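Local coordinates for beta-glucuronidase (Dictyoglomus thermophilum, PDB 6XXW), which probably hydrolyses beta-D-glucuronides, acting as a glycoside hydrolase of family 2 that releases glucuronic acid, at residues I202-N207 with L211-I216; T284-G289 with I294-F299; S471-S476 with N567-F572; D554-Q559 with R563-K568. All coordinates share one frame; numbering follows the deposited sequence. Where two conformers were deposited one is given.

Contact 1 of 4, residues I202-N207 with L211-I216; sequences ITELSN and LVKYSI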
loop_
_atom_site.group_PDB
_atom_site.type_symbol
_atom_site.label_atom_id
_atom_site.label_comp_id
_atom_site.label_asym_id
_atom_site.label_seq_id
_atom_site.Cartn_x
_atom_site.Cartn_y
_atom_site.Cartn_z
ATOM N N ILE A 202 22.115 -27.750 36.361
ATOM C CA ILE A 202 22.494 -28.525 35.185
ATOM C C ILE A 202 21.671 -29.805 35.195
ATOM O O ILE A 202 21.499 -30.429 36.247
ATOM C CB ILE A 202 24.002 -28.848 35.161
ATOM C CG1 ILE A 202 24.828 -27.558 35.156
ATOM C CG2 ILE A 202 24.353 -29.695 33.948
ATOM C CD1 ILE A 202 26.271 -27.756 35.599
ATOM N N THR A 203 21.162 -30.200 34.034
ATOM C CA THR A 203 20.366 -31.415 33.930
ATOM C C THR A 203 21.111 -32.474 33.123
ATOM O O THR A 203 21.763 -32.167 32.120
ATOM C CB THR A 203 18.991 -31.132 33.314
ATOM O OG1 THR A 203 19.140 -30.689 31.963
ATOM C CG2 THR A 203 18.250 -30.072 34.124
ATOM N N GLU A 204 21.037 -33.715 33.600
ATOM C CA GLU A 204 21.663 -34.867 32.971
ATOM C C GLU A 204 20.634 -35.982 32.876
ATOM O O GLU A 204 19.670 -36.030 33.645
ATOM C CB GLU A 204 22.885 -35.370 33.763
ATOM C CG GLU A 204 24.018 -34.366 33.919
ATOM C CD GLU A 204 25.137 -34.882 34.821
ATOM O OE1 GLU A 204 26.034 -34.086 35.176
ATOM O OE2 GLU A 204 25.121 -36.081 35.179
ATOM N N LEU A 205 20.849 -36.888 31.929
ATOM C CA LEU A 205 20.036 -38.090 31.798
ATOM C C LEU A 205 20.846 -39.271 32.309
ATOM O O LEU A 205 22.018 -39.420 31.959
ATOM C CB LEU A 205 19.613 -38.316 30.348
ATOM C CG LEU A 205 19.006 -37.099 29.649
ATOM C CD1 LEU A 205 18.715 -37.414 28.192
ATOM C CD2 LEU A 205 17.753 -36.639 30.370
ATOM N N SER A 206 20.233 -40.108 33.139
ATOM C CA SER A 206 20.960 -41.201 33.775
ATOM C C SER A 206 20.026 -42.397 33.894
ATOM O O SER A 206 19.066 -42.358 34.671
ATOM C CB SER A 206 21.498 -40.773 35.144
ATOM O OG SER A 206 22.226 -41.818 35.779
ATOM N N ASN A 207 20.317 -43.452 33.129
ATOM C CA ASN A 207 19.510 -44.675 33.084
ATOM C C ASN A 207 18.108 -44.274 32.645
ATOM O O ASN A 207 17.973 -43.723 31.540
ATOM C CB ASN A 207 19.620 -45.397 34.430
ATOM C CG ASN A 207 21.020 -45.911 34.686
ATOM O OD1 ASN A 207 21.814 -46.035 33.753
ATOM N ND2 ASN A 207 21.336 -46.202 35.947
ATOM N N LEU A 211 18.660 -36.196 36.279
ATOM C CA LEU A 211 19.241 -35.549 37.444
ATOM C C LEU A 211 19.242 -34.049 37.230
ATOM O O LEU A 211 19.580 -33.567 36.145
ATOM C CB LEU A 211 20.663 -36.034 37.703
ATOM C CG LEU A 211 20.805 -37.545 37.604
ATOM C CD1 LEU A 211 22.218 -37.869 37.181
ATOM C CD2 LEU A 211 20.457 -38.166 38.945
ATOM N N VAL A 212 18.836 -33.322 38.252
ATOM C CA VAL A 212 18.946 -31.877 38.275
ATOM C C VAL A 212 19.990 -31.566 39.330
ATOM O O VAL A 212 19.725 -31.711 40.531
ATOM C CB VAL A 212 17.601 -31.206 38.585
ATOM C CG1 VAL A 212 17.782 -29.715 38.721
ATOM C CG2 VAL A 212 16.578 -31.531 37.497
ATOM N N LYS A 213 21.187 -31.183 38.891
ATOM C CA LYS A 213 22.269 -30.851 39.810
ATOM C C LYS A 213 22.278 -29.354 40.071
ATOM O O LYS A 213 22.074 -28.553 39.159
ATOM C CB LYS A 213 23.617 -31.296 39.246
ATOM C CG LYS A 213 23.716 -32.792 38.998
ATOM C CD LYS A 213 25.003 -33.131 38.246
ATOM C CE LYS A 213 25.356 -34.603 38.361
ATOM N NZ LYS A 213 26.763 -34.872 37.937
ATOM N N TYR A 214 22.494 -28.970 41.325
ATOM C CA TYR A 214 22.348 -27.565 41.661
ATOM C C TYR A 214 23.416 -27.139 42.654
ATOM O O TYR A 214 23.938 -27.944 43.431
ATOM C CB TYR A 214 20.948 -27.247 42.218
ATOM C CG TYR A 214 20.707 -27.760 43.628
ATOM C CD1 TYR A 214 21.055 -26.992 44.746
ATOM C CD2 TYR A 214 20.142 -29.016 43.842
ATOM C CE1 TYR A 214 20.838 -27.473 46.055
ATOM C CE2 TYR A 214 19.931 -29.504 45.138
ATOM C CZ TYR A 214 20.285 -28.727 46.232
ATOM O OH TYR A 214 20.074 -29.203 47.509
ATOM N N SER A 215 23.718 -25.848 42.610
ATOM C CA SER A 215 24.553 -25.156 43.577
ATOM C C SER A 215 23.938 -23.791 43.820
ATOM O O SER A 215 23.461 -23.149 42.881
ATOM C CB SER A 215 25.993 -25.016 43.053
ATOM O OG SER A 215 26.885 -24.947 44.144
ATOM N N ILE A 216 23.933 -23.357 45.075
ATOM C CA ILE A 216 23.311 -22.101 45.469
ATOM C C ILE A 216 24.390 -21.160 45.981
ATOM O O ILE A 216 25.301 -21.581 46.703
ATOM C CB ILE A 216 22.224 -22.318 46.547
ATOM C CG1 ILE A 216 21.079 -23.158 45.992
ATOM C CG2 ILE A 216 21.677 -20.982 47.045
ATOM C CD1 ILE A 216 20.258 -23.866 47.070
#
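A beta hairpin of strands 198-206 and 209-217 supplies two of the three strands of an antiparallel sheet in the immunoglobulin-like beta-sandwich domain usual in family 2 glycosidases, and here it sets Ile202 against Lys213, Thr203 against Val212 and Glu204 against Leu211. The first and last of these are hydrogen-bonded pairs. Ile202 N reaches Lys213 O at 2.9 Å and Lys213 N returns to Ile202 O at 2.8 Å; Glu204 and Leu211 exchange the same two bonds. Between them Thr203 and Val212 make the non-hydrogen-bonded pair, where Thr203 CA comes within 3.2 Å of Leu211 O in a CA-H...O contact.

The two faces differ in chemistry. On one, Thr203 CG2 meets Val212 CG2 at 4.0 Å, the two side chains lying side by side. Val212 also packs on Ile282, while Tyr214 and Ile216, farther along its strand, reach strand 223-228 of the facing sheet. Thr203 OG1 is bound by a Tris molecule, probably from the crystallisation liquor.

The other face is more open and carries a diagonal salt bridge. Lys213 is two residues beyond Leu211, the partner of Glu204, on the same face. Glu204 and Lys213 each extend from a CG placed beside the backbone N (chi1 -61° and -60°), which lets the two long chains meet at their charged ends. Leu211 flanks this pair and lays CD1 against Ser206 CB at 3.6 Å. Lys213 NZ meets Glu204 OE1 at 3.0 Å on its syn side, but 34° out of the carboxylate plane.

Contact 2 of 4, residues T284-G289 with I294-F299; sequences TVRVEG and INEKPF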
loop_
_atom_site.group_PDB
_atom_site.type_symbol
_atom_site.label_atom_id
_atom_site.label_comp_id
_atom_site.label_asym_id
_atom_site.label_seq_id
_atom_site.Cartn_x
_atom_site.Cartn_y
_atom_site.Cartn_z
ATOM N N THR A 284 19.166 -32.126 27.368
ATOM C CA THR A 284 20.587 -32.081 27.052
ATOM C C THR A 284 20.780 -31.543 25.645
ATOM O O THR A 284 19.911 -31.696 24.777
ATOM C CB THR A 284 21.251 -33.461 27.149
ATOM O OG1 THR A 284 20.634 -34.348 26.208
ATOM C CG2 THR A 284 21.105 -34.026 28.559
ATOM N N VAL A 285 21.934 -30.927 25.419
ATOM C CA VAL A 285 22.310 -30.453 24.093
ATOM C C VAL A 285 23.759 -30.845 23.831
ATOM O O VAL A 285 24.622 -30.705 24.706
ATOM C CB VAL A 285 22.075 -28.933 23.944
ATOM C CG1 VAL A 285 22.803 -28.157 25.021
ATOM C CG2 VAL A 285 22.516 -28.460 22.565
ATOM N N ARG A 286 24.023 -31.341 22.625
ATOM C CA ARG A 286 25.327 -31.896 22.288
ATOM C C ARG A 286 25.499 -31.883 20.774
ATOM O O ARG A 286 24.564 -32.210 20.039
ATOM C CB ARG A 286 25.428 -33.327 22.833
ATOM C CG ARG A 286 26.768 -33.973 22.718
ATOM C CD ARG A 286 26.810 -35.203 23.599
ATOM N NE ARG A 286 26.062 -36.324 23.038
ATOM C CZ ARG A 286 26.527 -37.119 22.078
ATOM N NH1 ARG A 286 27.733 -36.907 21.562
ATOM N NH2 ARG A 286 25.792 -38.129 21.637
ATOM N N VAL A 287 26.688 -31.508 20.305
ATOM C CA VAL A 287 27.024 -31.620 18.888
ATOM C C VAL A 287 27.927 -32.832 18.704
ATOM O O VAL A 287 28.863 -33.045 19.481
ATOM C CB VAL A 287 27.675 -30.331 18.359
ATOM C CG1 VAL A 287 28.198 -30.532 16.944
ATOM C CG2 VAL A 287 26.650 -29.200 18.386
ATOM N N GLU A 288 27.611 -33.662 17.715
ATOM C CA GLU A 288 28.405 -34.853 17.414
ATOM C C GLU A 288 28.405 -35.063 15.906
ATOM O O GLU A 288 27.361 -35.358 15.325
ATOM C CB GLU A 288 27.843 -36.081 18.136
ATOM C CG GLU A 288 28.756 -37.294 18.128
ATOM C CD GLU A 288 28.071 -38.523 18.700
ATOM O OE1 GLU A 288 27.085 -38.994 18.093
ATOM O OE2 GLU A 288 28.508 -39.005 19.765
ATOM N N GLY A 289 29.572 -34.946 15.277
ATOM C CA GLY A 289 29.642 -35.121 13.831
ATOM C C GLY A 289 28.940 -33.965 13.143
ATOM O O GLY A 289 29.205 -32.793 13.434
ATOM N N ILE A 294 19.486 -32.686 20.587
ATOM C CA ILE A 294 18.744 -32.292 21.776
ATOM C C ILE A 294 18.094 -33.552 22.307
ATOM O O ILE A 294 17.373 -34.235 21.565
ATOM C CB ILE A 294 17.695 -31.212 21.473
ATOM C CG1 ILE A 294 18.398 -29.924 21.011
ATOM C CG2 ILE A 294 16.781 -31.002 22.697
ATOM C CD1 ILE A 294 17.455 -28.774 20.655
ATOM N N ASN A 295 18.384 -33.882 23.570
ATOM C CA ASN A 295 17.904 -35.121 24.179
ATOM C C ASN A 295 18.274 -36.323 23.313
ATOM O O ASN A 295 17.474 -37.242 23.097
ATOM C CB ASN A 295 16.397 -35.044 24.433
ATOM C CG ASN A 295 16.043 -33.936 25.399
ATOM O OD1 ASN A 295 16.840 -33.610 26.286
ATOM N ND2 ASN A 295 14.856 -33.348 25.241
ATOM N N GLU A 296 19.501 -36.282 22.785
ATOM C CA GLU A 296 20.112 -37.339 21.980
ATOM C C GLU A 296 19.371 -37.599 20.667
ATOM O O GLU A 296 19.554 -38.652 20.045
ATOM C CB GLU A 296 20.251 -38.634 22.789
ATOM C CG GLU A 296 21.277 -38.547 23.925
ATOM C CD GLU A 296 22.660 -38.110 23.443
ATOM O OE1 GLU A 296 23.263 -38.829 22.614
ATOM O OE2 GLU A 296 23.148 -37.046 23.886
ATOM N N LYS A 297 18.556 -36.653 20.201
ATOM C CA LYS A 297 17.901 -36.810 18.913
ATOM C C LYS A 297 18.354 -35.713 17.953
ATOM O O LYS A 297 18.601 -34.585 18.388
ATOM C CB LYS A 297 16.372 -36.770 19.064
ATOM C CG LYS A 297 15.805 -37.867 19.931
ATOM C CD LYS A 297 14.295 -37.726 20.056
ATOM C CE LYS A 297 13.925 -36.455 20.791
ATOM N NZ LYS A 297 12.445 -36.350 20.973
ATOM N N PRO A 298 18.498 -36.019 16.648
ATOM C CA PRO A 298 18.972 -35.008 15.684
ATOM C C PRO A 298 17.981 -33.887 15.410
ATOM O O PRO A 298 16.974 -34.103 14.733
ATOM C CB PRO A 298 19.225 -35.829 14.412
ATOM C CG PRO A 298 18.374 -37.048 14.566
ATOM C CD PRO A 298 18.378 -37.354 16.035
ATOM N N PHE A 299 18.279 -32.682 15.889
ATOM C CA PHE A 299 17.406 -31.525 15.718
ATOM C C PHE A 299 17.564 -30.914 14.323
ATOM O O PHE A 299 18.628 -31.000 13.704
ATOM C CB PHE A 299 17.744 -30.478 16.786
ATOM C CG PHE A 299 16.711 -29.384 16.956
ATOM C CD1 PHE A 299 15.384 -29.684 17.224
ATOM C CD2 PHE A 299 17.091 -28.050 16.898
ATOM C CE1 PHE A 299 14.444 -28.671 17.412
ATOM C CE2 PHE A 299 16.147 -27.015 17.074
ATOM C CZ PHE A 299 14.834 -27.327 17.332
HETATM O O HOH W 1 21.553 -34.408 23.438
#
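Arg286 grips the carboxylate that Glu296 extends from the type I' turn Ile294-Lys297, guanidinium edge to carboxylate. From CB the chain leaves with CG opposite the backbone N, then bends at chi3 (75°), bringing CD to 4.1 Å from Glu296 OE2. Beyond CD, NE donates to Glu296 OE2 at 3.1 Å and NH2 to Glu296 OE1 at 2.8 Å. This is a side-on pair of hydrogen bonds, one to the syn lone pair of each oxygen, with guanidinium and carboxylate only 6° from coplanar. The remaining nitrogen, NH1, binds Glu288 OE2 at 2.9 Å, meeting that carboxylate from above its plane. A leucine in place of Arg286 would remove all these donors and would probably leave Glu288 and Glu296 without the positive charge that holds them near each other.

At the other end, Thr284 O accepts from Asn295 N at 2.9 Å, and Thr284 N donates to Asn295 OD1 at 3.0 Å. Asn295 and Glu296 are the central residues of the turn, both at positive phi, leading into strand 297-305 of the TIM barrel. One water joins Thr284 OG1, Glu296 N and Glu296 OE2. Asn295 ND2 is taken by Glu254 and the Trp253 carbonyl.

One cation shared between two carboxylates, plus an amide replacing a backbone acceptor, is consistent with the turn being joined to 284-289 mainly by directed polar bonds.

Contact 3 of 4, residues S471-S476 with N567-F572; sequences SWYTDS and NKKGVF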
loop_
_atom_site.group_PDB
_atom_site.type_symbol
_atom_site.label_atom_id
_atom_site.label_comp_id
_atom_site.label_asym_id
_atom_site.label_seq_id
_atom_site.Cartn_x
_atom_site.Cartn_y
_atom_site.Cartn_z
ATOM N N SER A 471 21.645 -13.499 -5.139
ATOM C CA SER A 471 20.576 -12.913 -5.962
ATOM C C SER A 471 19.944 -11.683 -5.308
ATOM O O SER A 471 19.103 -11.026 -5.960
ATOM C CB SER A 471 19.470 -13.917 -6.328
ATOM O OG SER A 471 18.444 -13.936 -5.349
ATOM N N TRP A 472 20.327 -11.317 -4.078
ATOM C CA TRP A 472 19.880 -10.069 -3.461
ATOM C C TRP A 472 21.013 -9.049 -3.421
ATOM O O TRP A 472 20.969 -8.047 -4.143
ATOM C CB TRP A 472 19.291 -10.290 -2.054
ATOM C CG TRP A 472 18.714 -8.986 -1.561
ATOM C CD1 TRP A 472 19.312 -8.080 -0.723
ATOM C CD2 TRP A 472 17.470 -8.403 -1.961
ATOM N NE1 TRP A 472 18.503 -6.979 -0.557
ATOM C CE2 TRP A 472 17.370 -7.146 -1.315
ATOM C CE3 TRP A 472 16.425 -8.820 -2.801
ATOM C CZ2 TRP A 472 16.262 -6.307 -1.474
ATOM C CZ3 TRP A 472 15.308 -7.984 -2.958
ATOM C CH2 TRP A 472 15.235 -6.741 -2.281
ATOM N N TYR A 473 22.031 -9.249 -2.577
ATOM C CA TYR A 473 23.118 -8.272 -2.517
ATOM C C TYR A 473 24.127 -8.467 -3.642
ATOM O O TYR A 473 24.827 -7.514 -4.010
ATOM C CB TYR A 473 23.846 -8.343 -1.167
ATOM C CG TYR A 473 23.054 -7.742 -0.025
ATOM C CD1 TYR A 473 22.626 -6.417 -0.068
ATOM C CD2 TYR A 473 22.730 -8.501 1.094
ATOM C CE1 TYR A 473 21.882 -5.865 0.979
ATOM C CE2 TYR A 473 22.001 -7.961 2.139
ATOM C CZ TYR A 473 21.580 -6.647 2.077
ATOM O OH TYR A 473 20.859 -6.113 3.122
ATOM N N THR A 474 24.230 -9.684 -4.173
ATOM C CA THR A 474 25.041 -9.983 -5.348
ATOM C C THR A 474 24.135 -10.521 -6.446
ATOM O O THR A 474 23.103 -11.136 -6.162
ATOM C CB THR A 474 26.150 -11.000 -5.012
ATOM O OG1 THR A 474 25.579 -12.151 -4.375
ATOM C CG2 THR A 474 27.177 -10.375 -4.075
ATOM N N ASP A 475 24.505 -10.268 -7.705
ATOM C CA ASP A 475 23.689 -10.670 -8.858
ATOM C C ASP A 475 22.220 -10.311 -8.637
ATOM O O ASP A 475 21.313 -11.124 -8.830
ATOM C CB ASP A 475 23.852 -12.157 -9.152
ATOM C CG ASP A 475 25.310 -12.549 -9.330
ATOM O OD1 ASP A 475 25.918 -12.141 -10.338
ATOM O OD2 ASP A 475 25.854 -13.244 -8.456
ATOM N N SER A 476 22.004 -9.073 -8.214
ATOM C CA SER A 476 20.690 -8.619 -7.765
ATOM C C SER A 476 19.631 -8.851 -8.831
ATOM O O SER A 476 19.758 -8.367 -9.958
ATOM C CB SER A 476 20.761 -7.135 -7.417
ATOM O OG SER A 476 21.861 -6.890 -6.567
ATOM N N ASN A 567 14.413 -2.000 7.526
ATOM C CA ASN A 567 14.710 -3.254 6.848
ATOM C C ASN A 567 13.392 -3.972 6.566
ATOM O O ASN A 567 12.612 -4.239 7.484
ATOM C CB ASN A 567 15.633 -4.106 7.717
ATOM C CG ASN A 567 16.172 -5.334 7.000
ATOM O OD1 ASN A 567 15.409 -6.152 6.477
ATOM N ND2 ASN A 567 17.493 -5.490 7.010
ATOM N N LYS A 568 13.152 -4.297 5.301
ATOM C CA LYS A 568 11.875 -4.850 4.883
ATOM C C LYS A 568 11.957 -6.340 4.585
ATOM O O LYS A 568 11.097 -6.869 3.883
ATOM C CB LYS A 568 11.347 -4.085 3.667
ATOM C CG LYS A 568 10.778 -2.710 4.017
ATOM C CD LYS A 568 9.424 -2.868 4.720
ATOM C CE LYS A 568 8.677 -1.536 4.880
ATOM N NZ LYS A 568 9.379 -0.591 5.825
ATOM N N LYS A 569 12.958 -7.036 5.129
ATOM C CA LYS A 569 13.088 -8.470 4.922
ATOM C C LYS A 569 12.211 -9.296 5.864
ATOM O O LYS A 569 12.322 -10.526 5.862
ATOM C CB LYS A 569 14.553 -8.878 5.086
ATOM C CG LYS A 569 15.467 -8.256 4.033
ATOM C CD LYS A 569 16.707 -9.097 3.787
ATOM C CE LYS A 569 17.601 -8.451 2.727
ATOM N NZ LYS A 569 17.880 -7.011 3.045
ATOM N N GLY A 570 11.347 -8.667 6.655
ATOM C CA GLY A 570 10.479 -9.439 7.527
ATOM C C GLY A 570 9.602 -10.409 6.744
ATOM O O GLY A 570 9.153 -10.121 5.631
ATOM N N VAL A 571 9.391 -11.594 7.322
ATOM C CA VAL A 571 8.358 -12.513 6.849
ATOM C C VAL A 571 6.981 -12.027 7.313
ATOM O O VAL A 571 5.962 -12.299 6.664
ATOM C CB VAL A 571 8.689 -13.933 7.348
ATOM C CG1 VAL A 571 7.475 -14.837 7.344
ATOM C CG2 VAL A 571 9.839 -14.541 6.543
ATOM N N PHE A 572 6.940 -11.318 8.436
ATOM C CA PHE A 572 5.766 -10.611 8.926
ATOM C C PHE A 572 6.000 -9.111 8.802
ATOM O O PHE A 572 7.140 -8.639 8.846
ATOM C CB PHE A 572 5.463 -10.953 10.399
ATOM C CG PHE A 572 5.129 -12.399 10.623
ATOM C CD1 PHE A 572 6.115 -13.295 10.998
ATOM C CD2 PHE A 572 3.840 -12.865 10.441
ATOM C CE1 PHE A 572 5.830 -14.634 11.200
ATOM C CE2 PHE A 572 3.544 -14.217 10.635
ATOM C CZ PHE A 572 4.545 -15.099 11.025
HETATM O O HOH W 2 18.482 -4.581 1.083
#
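Lys569 lays CE over one face of the Trp472 indole, 4.0 Å from the centroid of the five-membered ring and 27° off its normal. A bend at the last torsion (chi4 51°) then turns NZ toward Tyr473, to whose OH it donates at 3.1 Å. A water completes the polar link, accepting from Trp472 NE1 at 2.9 Å, at the indole edge, and from Lys569 NZ at 3.2 Å. The two aromatic rings are themselves in contact: Trp472 CD1 stands 3.6 Å above the plane of the Tyr473 ring, over its centre. Lys569 NZ has a salt bridge to Asp509, and Tyr473 OH also bonds Arg563 NH2; Ile561 of a second subunit packs on both aromatic residues.

The base of the lysine is held by an Asx turn, in which Asn567 OD1 accepts from Lys569 N at 2.9 Å. Asn567 and Lys569 fit the Asn-x-Lys motif with which beta-glucuronidases recognise the carboxylate of the sugar. A cationic nitrogen held by Asp509, a phenol oxygen and water, on a stem steadied by an indole face, is consistent with such an anion-reading role.

Contact 4 of 4, residues D554-Q559 with R563-K568; sequences DFMTKQ and RVVGNK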
loop_
_atom_site.group_PDB
_atom_site.type_symbol
_atom_site.label_atom_id
_atom_site.label_comp_id
_atom_site.label_asym_id
_atom_site.label_seq_id
_atom_site.Cartn_x
_atom_site.Cartn_y
_atom_site.Cartn_z
ATOM N N ASP A 554 9.638 -6.906 9.744
ATOM C CA ASP A 554 10.209 -5.608 9.365
ATOM C C ASP A 554 10.614 -4.819 10.604
ATOM O O ASP A 554 9.871 -4.761 11.589
ATOM C CB ASP A 554 9.200 -4.773 8.554
ATOM C CG ASP A 554 8.763 -5.456 7.263
ATOM O OD1 ASP A 554 9.492 -6.344 6.782
ATOM O OD2 ASP A 554 7.679 -5.103 6.733
ATOM N N PHE A 555 11.791 -4.190 10.551
ATOM C CA PHE A 555 12.314 -3.457 11.704
ATOM C C PHE A 555 13.009 -2.187 11.240
ATOM O O PHE A 555 13.413 -2.070 10.084
ATOM C CB PHE A 555 13.289 -4.317 12.534
ATOM C CG PHE A 555 14.500 -4.788 11.771
ATOM C CD1 PHE A 555 14.453 -5.961 11.022
ATOM C CD2 PHE A 555 15.691 -4.069 11.810
ATOM C CE1 PHE A 555 15.579 -6.407 10.319
ATOM C CE2 PHE A 555 16.817 -4.506 11.104
ATOM C CZ PHE A 555 16.766 -5.672 10.374
ATOM N N MET A 556 13.165 -1.233 12.161
ATOM C CA MET A 556 13.749 0.057 11.806
ATOM C C MET A 556 15.278 0.006 11.754
ATOM O O MET A 556 15.927 -0.695 12.537
ATOM C CB MET A 556 13.331 1.134 12.811
ATOM C CG MET A 556 11.919 1.658 12.656
ATOM S SD MET A 556 11.520 2.244 11.003
ATOM C CE MET A 556 12.989 3.130 10.633
ATOM N N THR A 557 15.847 0.798 10.839
ATOM C CA THR A 557 17.283 1.004 10.678
ATOM C C THR A 557 17.542 2.499 10.569
ATOM O O THR A 557 16.608 3.295 10.420
ATOM C CB THR A 557 17.829 0.316 9.414
ATOM O OG1 THR A 557 17.257 0.939 8.254
ATOM C CG2 THR A 557 17.470 -1.160 9.400
ATOM N N LYS A 558 18.824 2.889 10.615
ATOM C CA LYS A 558 19.147 4.270 10.276
ATOM C C LYS A 558 18.775 4.541 8.819
ATOM O O LYS A 558 18.573 3.623 8.022
ATOM C CB LYS A 558 20.628 4.571 10.509
ATOM C CG LYS A 558 21.551 4.002 9.469
ATOM C CD LYS A 558 22.920 4.671 9.508
ATOM C CE LYS A 558 23.840 4.010 10.497
ATOM N NZ LYS A 558 25.067 4.840 10.739
ATOM N N GLN A 559 18.671 5.820 8.477
ATOM C CA GLN A 559 18.204 6.190 7.152
ATOM C C GLN A 559 19.332 6.093 6.136
ATOM O O GLN A 559 20.472 6.487 6.406
ATOM C CB GLN A 559 17.626 7.601 7.167
ATOM C CG GLN A 559 16.376 7.721 8.019
ATOM C CD GLN A 559 15.744 9.075 7.905
ATOM O OE1 GLN A 559 15.060 9.378 6.924
ATOM N NE2 GLN A 559 15.987 9.918 8.896
ATOM N N ARG A 563 17.475 1.614 2.458
ATOM C CA ARG A 563 16.545 1.157 3.490
ATOM C C ARG A 563 15.207 1.874 3.335
ATOM O O ARG A 563 15.117 3.087 3.565
ATOM C CB ARG A 563 17.154 1.370 4.879
ATOM C CG ARG A 563 18.295 0.363 5.175
ATOM C CD ARG A 563 17.694 -1.036 5.400
ATOM N NE ARG A 563 18.691 -2.095 5.609
ATOM C CZ ARG A 563 19.115 -2.922 4.652
ATOM N NH1 ARG A 563 18.655 -2.806 3.407
ATOM N NH2 ARG A 563 20.009 -3.860 4.933
ATOM N N VAL A 564 14.171 1.119 2.976
ATOM C CA VAL A 564 12.859 1.700 2.611
ATOM C C VAL A 564 12.067 1.824 3.910
ATOM O O VAL A 564 11.181 1.024 4.219
ATOM C CB VAL A 564 12.140 0.853 1.561
ATOM C CG1 VAL A 564 10.926 1.575 1.003
ATOM C CG2 VAL A 564 13.119 0.473 0.444
ATOM N N VAL A 565 12.380 2.876 4.675
ATOM C CA VAL A 565 11.932 3.056 6.061
ATOM C C VAL A 565 12.233 1.788 6.853
ATOM O O VAL A 565 11.320 1.069 7.274
ATOM C CB VAL A 565 10.438 3.439 6.154
ATOM C CG1 VAL A 565 10.130 3.956 7.546
ATOM C CG2 VAL A 565 10.095 4.510 5.128
ATOM N N GLY A 566 13.520 1.515 7.066
ATOM C CA GLY A 566 13.941 0.330 7.790
ATOM C C GLY A 566 14.210 -0.851 6.879
ATOM O O GLY A 566 14.254 -0.752 5.644
ATOM N N ASN A 567 14.413 -2.000 7.526
ATOM C CA ASN A 567 14.710 -3.254 6.848
ATOM C C ASN A 567 13.392 -3.972 6.566
ATOM O O ASN A 567 12.612 -4.239 7.484
ATOM C CB ASN A 567 15.633 -4.106 7.717
ATOM C CG ASN A 567 16.172 -5.334 7.000
ATOM O OD1 ASN A 567 15.409 -6.152 6.477
ATOM N ND2 ASN A 567 17.493 -5.490 7.010
ATOM N N LYS A 568 13.152 -4.297 5.301
ATOM C CA LYS A 568 11.875 -4.850 4.883
ATOM C C LYS A 568 11.957 -6.340 4.585
ATOM O O LYS A 568 11.097 -6.869 3.883
ATOM C CB LYS A 568 11.347 -4.085 3.667
ATOM C CG LYS A 568 10.778 -2.710 4.017
ATOM C CD LYS A 568 9.424 -2.868 4.720
ATOM C CE LYS A 568 8.677 -1.536 4.880
ATOM N NZ LYS A 568 9.379 -0.591 5.825
HETATM O O HOH W 3 15.385 3.504 7.532
#
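Phe555 and Asn567 form the tight centre of this contact between two arms of one barrel loop. Asn567 CB sits over the Phe555 ring, 3.5 Å from its centroid and 22° off the normal, and the amide lies only 20° from parallel to the ring. Phe555 CG stands between its own N and carbonyl carbon (chi1 60°), which brings the ring alongside Asn567. The backbones pair in a single antiparallel bridge: Asn567 N donates to Phe555 O at 2.7 Å, and Phe555 N to Asn567 O at 3.2 Å. Gly566 fits closely beside it, since a CB there would clash with Phe555 O. Thr557 is close-packed too, its OG1 resting against Arg563 CG at 3.3 Å while giving its proton to Lys558 O. With an alanine at Phe555, the Asn567 CB and amide face would probably lose their cover and border a gap, leaving the side chain to its bonds with Lys569 N and Asp175.

Elsewhere the fit is slacker. A water spans Thr557 O and Gly566 N, and Met556 SD only brushes Val565 CG1 at 4.1 Å. Val565 packs on Met521 of the second subunit.

The charged ends look outward for partners: Arg563 NE to Asp175, Asp554 OD1 to Lys579. The Lys568 side chain comes nearest Asp554 with CD, against OD2, while its NZ bonds Val564 O. The arms are thus joined by backbone pairing and a CH-pi contact, their charges serving to tie the loop to its surroundings.

Contacts 3 and 4 share Asn567 and Lys568 and meet directly, Tyr473 OH lying 3.0 Å from Arg563 NH2. Contact 4 folds the loop after strand 544-550 on itself, contact 3 ties that loop to the one after strand 463-467, and both touch a second subunit. Contact 3 is buried and contact 4 partly so, and both rely on CH-pi packing as well as polar bonds. Contact 1 is a surface hairpin of the sandwich domain, and contact 2 a partly buried turn leading into the barrel; each displays a carboxylate-cation salt bridge. These two touch where Leu205 packs on Thr284, at the junction of the domains. Contact 1 lies about 44 Å from contact 3, centre to centre.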